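Local coordinates for 2-dehydropantoate 2-reductase (PDB 3WFI), which probably works as an NADH-dependent D-mandelate dehydrogenase, a member of the ketopantoate reductase family that interconverts a D-2-hydroxy acid and its 2-keto acid, at residues Asn105-Glu110 against Tyr182-Lys187; Lys187-Gly192 against Asn223-Val228; Pro259-Asp264 against Thr272-Ile277; Ala280-Gly285 against Tyr294-Thr299. All blocks are in the same frame, centred on the assembly; numbering follows the deposited sequence.

In the fold
Followed from the N terminus, the four contacts come in series, and none nests within or crosses another. Interaction 1 closes a loop of 71 residues and brings the segment after strand 98-102 of the Rossmann domain against helix 180-191 of the helical C-terminal domain. K187 is shared with interaction 2, which closes a 30-residue loop where the end of that helix meets helix 214-231. Interaction 3 closes a 7-residue loop that includes the end of helix 260-267, next to the dinucleotide site. Interaction 4, across 8 residues, pairs the two helices that follow, 278-288 and 293-308. The contacts also meet directly: E110 forms a salt bridge with K284, and F225 packs on I281.

Interaction 1. Residues Asn105-Glu110 against Tyr182-Lys187; sequences NGIGHE and YSIYRK
Y185, whose ring receives I107 on one face, is anchored at its far end by a hydrogen bond from OH to the carboxylate atom OE1 of E232. The phenol suits this place because it is apolar along its ring and polar at its tip. I107 crosses the ring at about a right angle and sets CD1 over the centre of that face in a CH-pi contact, while CG1 lies 3.8 Å from Y185 CE2. With CG1 anti to the backbone N (chi1 -159°), the longer branch of I107 is sent across to helix 180-191. The shorter branch serves a second neighbour on that helix, I107 CG2 packing against the methyl of A188. I184 lies alongside: its CG2 is 3.9 Å from I107 CD1 and 3.4 Å from the carbonyl G106 O. Both glycines fit the turn. G106 keeps clear of the H109 imidazole, and G108 takes a positive phi (90°), a conformation that glycine adopts readily. Beyond the turn, E110 OE2 makes a salt bridge with K284 NZ, and E110 OE1 accepts a weak bond from G108 N. N105, two residues before I107, belongs to the NAD(+) site, so the contact lies where the Rossmann and helical domains meet beside the cofactor cleft. The side-chain contacts between the segments are apolar, and one backbone carbonyl, G106 O, meets the I184 methyl. Position is therefore set by the fit of shapes, together with the bonds that pair the polar ends of Y185 and E110 with E232 and K284 outside the segments.

Interaction 2. Residues Lys187-Gly192 against Asn223-Val228; sequences KACVNG and NEFAKV
A cysteine sulfur beside an aromatic ring is the striking feature: C189 SG approaches the F225 ring obliquely, 4.4 Å from its centroid and 43° off the ring normal. The setting is a helix-to-helix packing in the all-helical C-terminal domain, where the end of helix 180-191 rests on the C-terminal half of helix 214-231. One phenylalanine carries the whole contact. Its CG stands anti to the carbonyl carbon (chi1 -85°), which swings the ring out of its own helix and against the last turn of the other. C189 SG is also 3.5 Å from F225 CB, and the CA of C189 lies over one ring face, offset toward the rim, in a CH-pi contact. From helix 180-191, small residues meet the ring. A188 offers its methyl, CB being 3.8 Å from F225 CE2, and its carbonyl A188 O comes within 3.4 Å of the same F225 CE2. That oxygen also accepts the helical bond from G192 N, so its polarity is met within its own segment. I281 of helix 278-288 packs on the ring too, with CG1 3.5 Å from F225 CE2. One residue earlier, the carboxylate of E224 accepts hydrogen bonds from the backbone N of Y294 and of C295, a placement that the positive end of helix 293-308 would favour. On the outer side K187 NZ donates to N191 OD1 from 28° out of the carbonyl plane. G192 has no side chain, and the ring occupies the place where one would stand: G192 CA is 3.9 Å from F225 CZ.

Interaction 3. Residues Pro259-Asp264 against Thr272-Ile277; sequences PSMYQD and TEIDYI
M261 reaches from helix 260-267 into the T272-I277 turn and touches three side chains along its length. Its CG lies anti to the backbone N (chi1 -175°) and the next bond is extended as well, which carries the sulfur well out from the helix; a bend at chi3 (-64°) then turns CE aside so that it touches the CD1 methyls of both isoleucines. M261 CG is 3.5 Å from T272 CG2, while M261 CE lies 3.9 Å from I274 CD1 and meets I277 end to end, 3.8 Å from its CD1. A flexible, unbranched thioether suits this extended path with its one bend. T272 splits its duties: CG2 faces M261, while OG1, between backbone N and carbonyl carbon (chi1 70°), is hydrogen-bonded to E306 OE2 and accepts a weak bond from I274 N. A water joins the segments, donating to D264 OD2 at 2.8 Å and accepting from E273 N at 3.0 Å. The other carboxylate oxygen, D264 OD1, pairs with R270 in a salt bridge, which should temper any repulsion from E273. Both R270 and E273 belong to the NAD(+) site, and the turn therefore borders the cofactor cleft. Helix 194-201 packs against M261, helix 293-308 against T272 and I274, and E273 touches M81 on helix 80-90 of the Rossmann domain.

Interaction 4. Residues Ala280-Gly285 against Tyr294-Thr299; sequences AISRKG and YCDFLT
Helices 278-288 and 293-308 follow one another as a steeply inclined helical hairpin of the C-terminal domain, the axes of their 280-285 and 294-299 segments approaching to 8.7 Å with 136° between their directions. Where the backbones come nearest, S282 faces D296, and its OG donates a 2.6 Å hydrogen bond to D296 OD1. The bond uses the anti lone pair of OD1, away from the other carboxylate oxygen. The same OD1 is hydrogen-bonded to T292 OG1 in the connecting turn, and a water lies 3.0 Å from D296 OD1, so this oxygen ties the turn to both helices. A serine fits because its short arm bridges the gap without pushing the helices apart; S282 OG also rests 3.6 Å from C295 CB. Deeper in, the contact becomes apolar: C295 SG packs against I281 CG2 at 3.7 Å. With CG1 of I281 beside the backbone N (chi1 -63°), the CG2 methyl is the branch left anti to that N, while the longer branch leads away toward helix 214-231. On the outer face of helix 293-308, Y294 and F297 stack on F297 and Y294 of the second subunit, making the hairpin part of the dimer interface. One helical turn past C295, T299 folds its hydroxyl back: T299 OG1 donates to C295 O at 2.7 Å, and T299 N reaches that oxygen from the opposite face of the carbonyl plane.

Interaction 1. Residues Asn105-Glu110 against Tyr182-Lys187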
# COMPACT_ATOMS: atom_id res chain seq x y z
N ASN B 105 -19.53 -4.80 -16.88
CA ASN B 105 -18.58 -3.72 -17.10
C ASN B 105 -17.41 -3.88 -16.14
O ASN B 105 -17.40 -3.29 -15.06
CB ASN B 105 -19.27 -2.36 -16.95
CG ASN B 105 -20.46 -2.19 -17.90
OD1 ASN B 105 -20.62 -2.96 -18.86
ND2 ASN B 105 -21.29 -1.19 -17.64
N GLY B 106 -16.44 -4.71 -16.54
CA GLY B 106 -15.22 -4.92 -15.75
C GLY B 106 -14.08 -5.53 -16.55
O GLY B 106 -14.29 -6.09 -17.62
N ILE B 107 -12.87 -5.44 -16.00
CA ILE B 107 -11.66 -5.96 -16.63
C ILE B 107 -11.26 -7.33 -16.09
O ILE B 107 -11.36 -7.60 -14.90
CB ILE B 107 -10.49 -4.94 -16.48
CG1 ILE B 107 -9.42 -5.20 -17.53
CG2 ILE B 107 -9.90 -4.93 -15.06
CD1 ILE B 107 -9.80 -4.60 -18.86
N GLY B 108 -10.80 -8.21 -16.97
CA GLY B 108 -10.31 -9.51 -16.56
C GLY B 108 -11.34 -10.63 -16.51
O GLY B 108 -10.98 -11.77 -16.24
N HIS B 109 -12.61 -10.33 -16.81
CA HIS B 109 -13.64 -11.37 -16.83
C HIS B 109 -13.35 -12.41 -17.89
O HIS B 109 -13.59 -13.59 -17.69
CB HIS B 109 -15.02 -10.80 -17.07
CG HIS B 109 -15.46 -9.84 -16.02
ND1 HIS B 109 -16.30 -8.79 -16.29
CD2 HIS B 109 -15.16 -9.76 -14.70
CE1 HIS B 109 -16.52 -8.10 -15.18
NE2 HIS B 109 -15.84 -8.67 -14.20
N GLU B 110 -12.80 -11.97 -19.02
CA GLU B 110 -12.42 -12.85 -20.12
C GLU B 110 -11.50 -13.99 -19.68
O GLU B 110 -11.57 -15.09 -20.23
CB GLU B 110 -11.81 -12.04 -21.31
CG GLU B 110 -10.41 -11.42 -21.14
CD GLU B 110 -10.38 -10.16 -20.31
OE1 GLU B 110 -11.43 -9.73 -19.80
OE2 GLU B 110 -9.29 -9.57 -20.14
N TYR B 182 -10.85 -0.99 -25.18
CA TYR B 182 -10.10 0.17 -24.72
C TYR B 182 -10.86 0.89 -23.63
O TYR B 182 -10.27 1.20 -22.60
CB TYR B 182 -9.86 1.14 -25.88
CG TYR B 182 -9.00 2.35 -25.52
CD1 TYR B 182 -7.67 2.41 -25.89
CD2 TYR B 182 -9.54 3.44 -24.83
CE1 TYR B 182 -6.90 3.52 -25.59
CE2 TYR B 182 -8.78 4.56 -24.52
CZ TYR B 182 -7.45 4.59 -24.90
OH TYR B 182 -6.68 5.68 -24.58
N SER B 183 -12.15 1.13 -23.84
CA SER B 183 -12.92 1.94 -22.90
C SER B 183 -13.13 1.20 -21.58
O SER B 183 -13.19 1.82 -20.52
CB SER B 183 -14.26 2.42 -23.50
OG SER B 183 -15.33 1.66 -23.01
N ILE B 184 -13.19 -0.13 -21.65
CA ILE B 184 -13.28 -0.97 -20.46
C ILE B 184 -11.96 -0.89 -19.65
O ILE B 184 -11.98 -0.84 -18.41
CB ILE B 184 -13.59 -2.47 -20.81
CG1 ILE B 184 -14.96 -2.71 -21.47
CG2 ILE B 184 -13.45 -3.38 -19.58
CD1 ILE B 184 -15.90 -1.55 -21.66
N TYR B 185 -10.82 -0.90 -20.34
CA TYR B 185 -9.52 -0.72 -19.65
C TYR B 185 -9.41 0.66 -19.03
O TYR B 185 -8.98 0.79 -17.89
CB TYR B 185 -8.34 -1.00 -20.57
CG TYR B 185 -7.68 -2.36 -20.36
CD1 TYR B 185 -7.83 -3.39 -21.28
CD2 TYR B 185 -6.85 -2.60 -19.24
CE1 TYR B 185 -7.20 -4.63 -21.08
CE2 TYR B 185 -6.22 -3.82 -19.04
CZ TYR B 185 -6.38 -4.83 -19.95
OH TYR B 185 -5.73 -6.02 -19.68
N ARG B 186 -9.85 1.69 -19.75
CA ARG B 186 -9.82 3.06 -19.25
C ARG B 186 -10.68 3.22 -18.00
O ARG B 186 -10.26 3.82 -17.01
CB ARG B 186 -10.30 4.03 -20.34
CG ARG B 186 -10.35 5.50 -19.96
CD ARG B 186 -10.43 6.32 -21.24
NE ARG B 186 -10.62 7.75 -21.06
CZ ARG B 186 -11.80 8.34 -20.85
NH1 ARG B 186 -12.91 7.62 -20.70
NH2 ARG B 186 -11.85 9.67 -20.75
N LYS B 187 -11.90 2.69 -18.05
CA LYS B 187 -12.74 2.68 -16.87
C LYS B 187 -12.10 1.89 -15.70
O LYS B 187 -12.21 2.28 -14.54
CB LYS B 187 -14.12 2.10 -17.21
CG LYS B 187 -15.05 1.90 -16.03
CD LYS B 187 -15.27 3.18 -15.25
CE LYS B 187 -16.31 3.00 -14.14
NZ LYS B 187 -16.12 4.00 -13.04

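Interaction 2. Residues Lys187-Gly192 against Asn223-Val228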
# COMPACT_ATOMS: atom_id res chain seq x y z
N LYS B 187 -11.90 2.69 -18.05
CA LYS B 187 -12.74 2.68 -16.87
C LYS B 187 -12.10 1.89 -15.70
O LYS B 187 -12.21 2.28 -14.54
CB LYS B 187 -14.12 2.10 -17.21
CG LYS B 187 -15.05 1.90 -16.03
CD LYS B 187 -15.27 3.18 -15.25
CE LYS B 187 -16.31 3.00 -14.14
NZ LYS B 187 -16.12 4.00 -13.04
N ALA B 188 -11.47 0.76 -16.00
CA ALA B 188 -10.87 -0.06 -14.93
C ALA B 188 -9.72 0.66 -14.23
O ALA B 188 -9.49 0.45 -13.03
CB ALA B 188 -10.41 -1.41 -15.46
N CYS B 189 -9.02 1.52 -14.98
CA CYS B 189 -7.98 2.36 -14.40
C CYS B 189 -8.58 3.30 -13.33
O CYS B 189 -8.03 3.44 -12.24
CB CYS B 189 -7.24 3.17 -15.48
SG CYS B 189 -6.13 2.18 -16.53
N VAL B 190 -9.73 3.90 -13.62
CA VAL B 190 -10.46 4.68 -12.61
C VAL B 190 -10.83 3.80 -11.41
O VAL B 190 -10.66 4.20 -10.26
CB VAL B 190 -11.74 5.32 -13.19
CG1 VAL B 190 -12.45 6.14 -12.12
CG2 VAL B 190 -11.43 6.18 -14.41
N ASN B 191 -11.33 2.60 -11.69
CA ASN B 191 -11.77 1.69 -10.63
C ASN B 191 -10.59 1.12 -9.85
O ASN B 191 -10.73 0.79 -8.67
CB ASN B 191 -12.63 0.56 -11.18
CG ASN B 191 -13.97 1.05 -11.70
OD1 ASN B 191 -14.46 2.11 -11.30
ND2 ASN B 191 -14.54 0.29 -12.61
N GLY B 192 -9.43 1.04 -10.50
CA GLY B 192 -8.21 0.56 -9.86
C GLY B 192 -7.39 1.60 -9.13
O GLY B 192 -6.33 1.28 -8.58
N ASN B 223 0.08 2.98 -15.24
CA ASN B 223 1.14 2.39 -16.06
C ASN B 223 1.18 0.89 -15.98
O ASN B 223 1.47 0.23 -16.97
CB ASN B 223 2.49 3.01 -15.73
CG ASN B 223 2.78 4.20 -16.58
OD1 ASN B 223 3.10 4.06 -17.76
ND2 ASN B 223 2.66 5.38 -16.01
N GLU B 224 0.86 0.33 -14.82
CA GLU B 224 0.76 -1.11 -14.68
C GLU B 224 -0.40 -1.66 -15.52
O GLU B 224 -0.22 -2.62 -16.28
CB GLU B 224 0.61 -1.52 -13.20
CG GLU B 224 1.83 -1.19 -12.36
CD GLU B 224 1.74 -1.67 -10.92
OE1 GLU B 224 0.71 -2.27 -10.54
OE2 GLU B 224 2.69 -1.41 -10.16
N PHE B 225 -1.57 -1.06 -15.40
CA PHE B 225 -2.72 -1.41 -16.26
C PHE B 225 -2.34 -1.35 -17.75
O PHE B 225 -2.67 -2.26 -18.52
CB PHE B 225 -3.90 -0.44 -16.00
CG PHE B 225 -4.79 -0.83 -14.84
CD1 PHE B 225 -4.34 -0.72 -13.53
CD2 PHE B 225 -6.11 -1.26 -15.06
CE1 PHE B 225 -5.18 -1.05 -12.46
CE2 PHE B 225 -6.94 -1.58 -14.01
CZ PHE B 225 -6.48 -1.47 -12.70
N ALA B 226 -1.64 -0.29 -18.13
CA ALA B 226 -1.27 -0.06 -19.54
C ALA B 226 -0.25 -1.07 -20.08
O ALA B 226 -0.34 -1.47 -21.24
CB ALA B 226 -0.75 1.35 -19.71
N LYS B 227 0.71 -1.46 -19.25
CA LYS B 227 1.70 -2.48 -19.63
C LYS B 227 1.04 -3.82 -19.91
O LYS B 227 1.35 -4.50 -20.88
CB LYS B 227 2.77 -2.64 -18.55
CG LYS B 227 3.94 -1.71 -18.68
CD LYS B 227 5.04 -2.00 -17.66
CE LYS B 227 6.16 -0.94 -17.73
NZ LYS B 227 5.73 0.43 -17.33
N VAL B 228 0.10 -4.18 -19.04
CA VAL B 228 -0.66 -5.40 -19.20
C VAL B 228 -1.61 -5.32 -20.42
O VAL B 228 -1.69 -6.27 -21.22
CB VAL B 228 -1.40 -5.70 -17.87
CG1 VAL B 228 -2.58 -6.62 -18.07
CG2 VAL B 228 -0.41 -6.28 -16.87

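Interaction 3. Residues Pro259-Asp264 against Thr272-Ile277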
# COMPACT_ATOMS: atom_id res chain seq x y z
N PRO B 259 -15.99 6.56 -3.12
CA PRO B 259 -16.23 5.61 -4.21
C PRO B 259 -16.88 4.31 -3.73
O PRO B 259 -16.84 4.01 -2.54
CB PRO B 259 -14.82 5.36 -4.78
CG PRO B 259 -13.89 5.68 -3.66
CD PRO B 259 -14.55 6.77 -2.86
N SER B 260 -17.44 3.54 -4.66
CA SER B 260 -18.21 2.33 -4.32
C SER B 260 -17.46 1.35 -3.39
O SER B 260 -18.06 0.77 -2.49
CB SER B 260 -18.64 1.58 -5.58
OG SER B 260 -17.54 0.99 -6.25
N MET B 261 -16.15 1.19 -3.59
CA MET B 261 -15.37 0.26 -2.74
C MET B 261 -15.33 0.71 -1.29
O MET B 261 -15.40 -0.11 -0.38
CB MET B 261 -13.93 0.09 -3.27
CG MET B 261 -13.13 -0.96 -2.48
SD MET B 261 -11.56 -1.36 -3.24
CE MET B 261 -12.09 -2.09 -4.79
N TYR B 262 -15.22 2.02 -1.09
CA TYR B 262 -15.30 2.62 0.24
C TYR B 262 -16.68 2.35 0.86
O TYR B 262 -16.77 2.01 2.04
CB TYR B 262 -15.02 4.12 0.15
CG TYR B 262 -14.99 4.84 1.48
CD1 TYR B 262 -13.79 5.17 2.08
CD2 TYR B 262 -16.17 5.19 2.14
CE1 TYR B 262 -13.76 5.83 3.30
CE2 TYR B 262 -16.15 5.85 3.35
CZ TYR B 262 -14.94 6.16 3.93
OH TYR B 262 -14.89 6.80 5.14
N GLN B 263 -17.74 2.52 0.07
CA GLN B 263 -19.10 2.21 0.52
C GLN B 263 -19.24 0.75 0.91
O GLN B 263 -19.80 0.43 1.95
CB GLN B 263 -20.13 2.57 -0.57
CG GLN B 263 -20.11 4.05 -0.91
CD GLN B 263 -21.18 4.47 -1.88
OE1 GLN B 263 -21.92 3.64 -2.42
NE2 GLN B 263 -21.28 5.77 -2.10
N ASP B 264 -18.71 -0.15 0.08
CA ASP B 264 -18.77 -1.58 0.38
C ASP B 264 -18.10 -1.91 1.71
O ASP B 264 -18.70 -2.52 2.59
CB ASP B 264 -18.08 -2.39 -0.72
CG ASP B 264 -18.88 -2.44 -2.02
OD1 ASP B 264 -20.09 -2.09 -2.02
OD2 ASP B 264 -18.29 -2.87 -3.05
N THR B 272 -14.87 -6.40 -0.67
CA THR B 272 -14.72 -5.59 -1.86
C THR B 272 -14.50 -6.45 -3.10
O THR B 272 -14.20 -7.64 -3.01
CB THR B 272 -13.53 -4.60 -1.72
OG1 THR B 272 -12.30 -5.33 -1.74
CG2 THR B 272 -13.64 -3.79 -0.42
N GLU B 273 -14.64 -5.82 -4.26
CA GLU B 273 -14.34 -6.42 -5.55
C GLU B 273 -12.88 -6.25 -5.95
O GLU B 273 -12.55 -6.39 -7.12
CB GLU B 273 -15.18 -5.77 -6.63
CG GLU B 273 -16.65 -6.00 -6.47
CD GLU B 273 -17.40 -5.57 -7.71
OE1 GLU B 273 -17.06 -4.48 -8.24
OE2 GLU B 273 -18.27 -6.33 -8.16
N ILE B 274 -12.00 -6.00 -4.98
CA ILE B 274 -10.59 -5.70 -5.28
C ILE B 274 -9.92 -6.79 -6.15
O ILE B 274 -9.13 -6.47 -7.05
CB ILE B 274 -9.79 -5.39 -3.99
CG1 ILE B 274 -8.42 -4.81 -4.31
CG2 ILE B 274 -9.65 -6.64 -3.13
CD1 ILE B 274 -8.44 -3.39 -4.84
N ASP B 275 -10.27 -8.05 -5.92
CA ASP B 275 -9.64 -9.14 -6.70
C ASP B 275 -10.02 -9.11 -8.18
O ASP B 275 -9.33 -9.73 -8.99
CB ASP B 275 -9.95 -10.52 -6.12
CG ASP B 275 -9.32 -10.75 -4.77
OD1 ASP B 275 -8.17 -10.30 -4.53
OD2 ASP B 275 -9.97 -11.40 -3.92
N TYR B 276 -11.09 -8.39 -8.52
CA TYR B 276 -11.57 -8.29 -9.89
C TYR B 276 -11.21 -6.96 -10.53
O TYR B 276 -11.54 -6.72 -11.70
CB TYR B 276 -13.09 -8.51 -9.93
CG TYR B 276 -13.38 -9.86 -9.35
CD1 TYR B 276 -13.29 -11.00 -10.13
CD2 TYR B 276 -13.64 -10.01 -7.99
CE1 TYR B 276 -13.51 -12.25 -9.59
CE2 TYR B 276 -13.85 -11.27 -7.43
CZ TYR B 276 -13.78 -12.38 -8.24
OH TYR B 276 -13.99 -13.63 -7.70
N ILE B 277 -10.48 -6.12 -9.80
CA ILE B 277 -9.98 -4.87 -10.34
C ILE B 277 -8.45 -4.92 -10.35
O ILE B 277 -7.86 -5.42 -11.30
CB ILE B 277 -10.57 -3.66 -9.58
CG1 ILE B 277 -12.09 -3.78 -9.50
CG2 ILE B 277 -10.19 -2.36 -10.28
CD1 ILE B 277 -12.75 -2.85 -8.50
O HOH W 1 -15.66 -3.03 -3.91

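Interaction 4. Residues Ala280-Gly285 against Tyr294-Thr299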
# COMPACT_ATOMS: atom_id res chain seq x y z
N ALA B 280 -7.05 -8.47 -10.91
CA ALA B 280 -7.11 -8.97 -12.28
C ALA B 280 -5.86 -8.56 -13.02
O ALA B 280 -5.29 -9.35 -13.78
CB ALA B 280 -8.37 -8.45 -12.98
N ILE B 281 -5.41 -7.33 -12.78
CA ILE B 281 -4.15 -6.84 -13.36
C ILE B 281 -2.95 -7.61 -12.78
O ILE B 281 -2.01 -7.95 -13.52
CB ILE B 281 -4.01 -5.32 -13.17
CG1 ILE B 281 -5.14 -4.58 -13.91
CG2 ILE B 281 -2.64 -4.82 -13.62
CD1 ILE B 281 -5.31 -4.97 -15.36
N SER B 282 -2.97 -7.89 -11.48
CA SER B 282 -1.91 -8.71 -10.86
C SER B 282 -1.83 -10.10 -11.51
O SER B 282 -0.76 -10.56 -11.83
CB SER B 282 -2.14 -8.87 -9.36
OG SER B 282 -2.02 -7.60 -8.71
N ARG B 283 -2.99 -10.73 -11.70
CA ARG B 283 -3.04 -12.06 -12.33
C ARG B 283 -2.49 -12.08 -13.76
O ARG B 283 -1.67 -12.93 -14.11
CB ARG B 283 -4.45 -12.63 -12.26
CG ARG B 283 -4.78 -13.17 -10.87
CD ARG B 283 -6.08 -13.97 -10.85
NE ARG B 283 -7.26 -13.21 -11.28
CZ ARG B 283 -7.88 -12.28 -10.56
NH1 ARG B 283 -7.44 -11.94 -9.34
NH2 ARG B 283 -8.96 -11.69 -11.06
N LYS B 284 -2.93 -11.13 -14.58
CA LYS B 284 -2.40 -10.97 -15.94
C LYS B 284 -0.90 -10.67 -15.93
O LYS B 284 -0.14 -11.20 -16.76
CB LYS B 284 -3.13 -9.84 -16.68
CG LYS B 284 -4.56 -10.14 -17.10
CD LYS B 284 -5.25 -8.87 -17.60
CE LYS B 284 -6.73 -9.06 -17.88
NZ LYS B 284 -6.94 -10.03 -18.98
N GLY B 285 -0.47 -9.82 -15.00
CA GLY B 285 0.97 -9.53 -14.83
C GLY B 285 1.82 -10.77 -14.61
O GLY B 285 2.88 -10.93 -15.23
N TYR B 294 2.29 -2.23 -7.50
CA TYR B 294 1.29 -1.36 -6.86
C TYR B 294 -0.08 -2.05 -6.83
O TYR B 294 -0.78 -1.98 -5.84
CB TYR B 294 1.21 0.03 -7.54
CG TYR B 294 2.25 1.04 -7.07
CD1 TYR B 294 3.58 0.69 -6.86
CD2 TYR B 294 1.88 2.36 -6.82
CE1 TYR B 294 4.50 1.63 -6.45
CE2 TYR B 294 2.79 3.31 -6.41
CZ TYR B 294 4.11 2.94 -6.22
OH TYR B 294 5.04 3.86 -5.80
N CYS B 295 -0.45 -2.74 -7.91
CA CYS B 295 -1.70 -3.51 -7.92
C CYS B 295 -1.64 -4.65 -6.90
O CYS B 295 -2.62 -4.90 -6.19
CB CYS B 295 -2.02 -4.06 -9.33
SG CYS B 295 -2.58 -2.83 -10.54
N ASP B 296 -0.49 -5.31 -6.81
CA ASP B 296 -0.27 -6.37 -5.79
C ASP B 296 -0.47 -5.80 -4.37
O ASP B 296 -1.23 -6.33 -3.56
CB ASP B 296 1.14 -6.95 -5.89
CG ASP B 296 1.41 -7.68 -7.23
OD1 ASP B 296 0.50 -7.81 -8.09
OD2 ASP B 296 2.57 -8.09 -7.42
N PHE B 297 0.24 -4.71 -4.08
CA PHE B 297 0.26 -4.09 -2.74
C PHE B 297 -1.10 -3.50 -2.35
O PHE B 297 -1.56 -3.70 -1.23
CB PHE B 297 1.35 -3.01 -2.70
CG PHE B 297 1.82 -2.61 -1.31
CD1 PHE B 297 2.71 -1.56 -1.18
CD2 PHE B 297 1.43 -3.28 -0.16
CE1 PHE B 297 3.18 -1.16 0.05
CE2 PHE B 297 1.89 -2.88 1.08
CZ PHE B 297 2.76 -1.82 1.19
N LEU B 298 -1.73 -2.79 -3.27
CA LEU B 298 -3.03 -2.20 -3.01
C LEU B 298 -4.05 -3.31 -2.71
O LEU B 298 -4.87 -3.17 -1.81
CB LEU B 298 -3.49 -1.33 -4.18
CG LEU B 298 -4.74 -0.47 -3.92
CD1 LEU B 298 -4.62 0.31 -2.62
CD2 LEU B 298 -4.99 0.48 -5.08
N THR B 299 -3.98 -4.40 -3.48
CA THR B 299 -4.86 -5.53 -3.25
C THR B 299 -4.62 -6.12 -1.87
O THR B 299 -5.55 -6.37 -1.10
CB THR B 299 -4.68 -6.59 -4.35
OG1 THR B 299 -5.04 -6.01 -5.62
CG2 THR B 299 -5.55 -7.80 -4.10
O HOH W 2 1.66 -9.99 -9.73